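Long-range contact in leucine--tRNA ligase (PDB 5AH5), which probably joins leucine to its cognate tRNA at the expense of ATP, as an aminoacyl-tRNA synthetase of class I: residues Q14-K19 with L735-P740. Numbering follows the deposited sequence.
Sequences QKWDEK and LVAAEP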
# COMPACT_ATOMS: atom_id res chain seq x y z
N GLN B 14 -11.15 8.90 26.85
CA GLN B 14 -12.07 10.03 26.92
C GLN B 14 -11.29 11.34 27.17
O GLN B 14 -11.53 12.39 26.53
CB GLN B 14 -13.16 9.75 27.93
CG GLN B 14 -14.40 10.56 27.63
CD GLN B 14 -14.99 11.11 28.86
OE1 GLN B 14 -15.73 10.42 29.56
NE2 GLN B 14 -14.66 12.36 29.15
N LYS B 15 -10.24 11.25 27.99
CA LYS B 15 -9.37 12.42 28.23
C LYS B 15 -8.77 12.95 26.94
O LYS B 15 -8.79 14.18 26.67
CB LYS B 15 -8.26 12.05 29.21
CG LYS B 15 -8.75 11.81 30.63
CD LYS B 15 -9.49 13.02 31.14
CE LYS B 15 -9.39 13.15 32.64
NZ LYS B 15 -10.68 13.57 33.21
N TRP B 16 -8.24 12.03 26.12
CA TRP B 16 -7.65 12.40 24.80
C TRP B 16 -8.73 13.05 23.87
O TRP B 16 -8.46 14.08 23.23
CB TRP B 16 -7.05 11.22 24.05
CG TRP B 16 -5.94 10.50 24.72
CD1 TRP B 16 -4.89 11.06 25.42
CD2 TRP B 16 -5.71 9.10 24.73
NE1 TRP B 16 -4.08 10.10 25.90
CE2 TRP B 16 -4.54 8.88 25.50
CE3 TRP B 16 -6.35 8.00 24.17
CZ2 TRP B 16 -4.01 7.60 25.73
CZ3 TRP B 16 -5.86 6.73 24.41
CH2 TRP B 16 -4.67 6.53 25.18
N ASP B 17 -9.90 12.43 23.81
CA ASP B 17 -11.08 12.97 23.08
C ASP B 17 -11.33 14.41 23.55
O ASP B 17 -11.28 15.35 22.76
CB ASP B 17 -12.37 12.15 23.31
CG ASP B 17 -12.32 10.72 22.74
OD1 ASP B 17 -11.66 10.52 21.70
OD2 ASP B 17 -12.96 9.77 23.32
N GLU B 18 -11.50 14.60 24.86
CA GLU B 18 -11.89 15.90 25.34
C GLU B 18 -10.85 16.96 25.13
O GLU B 18 -11.22 18.11 24.81
CB GLU B 18 -12.59 15.89 26.71
CG GLU B 18 -11.85 15.44 27.94
CD GLU B 18 -12.81 14.92 29.05
OE1 GLU B 18 -14.02 14.70 28.74
OE2 GLU B 18 -12.36 14.69 30.21
N LYS B 19 -9.56 16.60 25.12
CA LYS B 19 -8.52 17.59 24.73
C LYS B 19 -8.36 17.76 23.26
O LYS B 19 -7.61 18.61 22.85
CB LYS B 19 -7.15 17.25 25.34
CG LYS B 19 -7.07 17.51 26.83
CD LYS B 19 -6.71 18.96 27.15
CE LYS B 19 -6.96 19.30 28.63
NZ LYS B 19 -8.34 18.97 29.07
N LEU B 735 -1.66 15.75 30.10
CA LEU B 735 -1.67 14.43 29.45
C LEU B 735 -0.31 14.28 28.80
O LEU B 735 0.11 15.20 28.15
CB LEU B 735 -2.77 14.35 28.39
CG LEU B 735 -4.22 14.34 28.92
CD1 LEU B 735 -5.22 14.57 27.79
CD2 LEU B 735 -4.52 13.03 29.63
N VAL B 736 0.35 13.13 28.96
CA VAL B 736 1.65 12.93 28.34
C VAL B 736 1.51 13.00 26.86
O VAL B 736 2.47 13.38 26.17
CB VAL B 736 2.34 11.52 28.47
CG1 VAL B 736 3.80 11.72 28.75
CG2 VAL B 736 1.69 10.52 29.39
N ALA B 737 0.36 12.56 26.33
CA ALA B 737 0.11 12.61 24.88
C ALA B 737 0.21 14.04 24.34
O ALA B 737 0.58 14.20 23.15
CB ALA B 737 -1.25 11.94 24.50
N ALA B 738 -0.06 15.05 25.18
CA ALA B 738 0.07 16.46 24.77
C ALA B 738 1.40 17.09 25.14
O ALA B 738 1.58 18.25 24.89
CB ALA B 738 -1.03 17.31 25.38
N GLU B 739 2.34 16.32 25.64
CA GLU B 739 3.62 16.89 26.12
C GLU B 739 4.54 16.92 24.90
O GLU B 739 4.49 16.01 24.10
CB GLU B 739 4.14 16.02 27.26
CG GLU B 739 5.31 16.58 28.04
CD GLU B 739 4.99 17.82 28.87
OE1 GLU B 739 3.91 17.94 29.48
OE2 GLU B 739 5.89 18.68 28.95
N PRO B 740 5.31 18.00 24.69
CA PRO B 740 6.33 17.95 23.64
C PRO B 740 7.24 16.69 23.75
O PRO B 740 7.56 16.22 24.86
CB PRO B 740 7.15 19.25 23.82
CG PRO B 740 6.42 20.05 24.82
CD PRO B 740 5.41 19.18 25.55
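Leu735 and Trp16 meet across this contact through matching first torsions: in each, CG stands anti to the carbonyl carbon and beside the backbone N (chi1 -70° and -60°). With chi2 at 168°, the leucine's two methyls lie against the helix. CD1 of Leu735 is 3.6 Å from CG of Lys19 and 3.8 Å from the carbonyl O of Lys15, while CD2 of Leu735 lies 3.9 Å from CB of Lys15. That carbonyl accepts the helical bond from Lys19 N, and the methyl packs beside it. Both lysines contribute the aliphatic carbons near their backbones, and the Lys19 chain crosses the leucine obliquely. Beside this, NE1 and CD1 of the Trp16 indole lie against CB of Ala737, at 3.7 and 3.9 Å.

The contact illustrates how the residues of an apolar surface patch can share a polar partner. Glu724 accepts the indole N-H through OE2, which also takes the backbone N of Ala737, and its OE1 takes that of Val736, so a single carboxylate ties the tryptophan to the start of the 3-10 turn 736-738. Trp16 is further flanked by His721 and by a cation-pi partner, Arg62. Residues 14-19 of helix 5-19, in the synthetase part of the chain, are thereby joined to the anticodon-binding domain, at the loop that follows helix 720-729 and precedes strand 753-760.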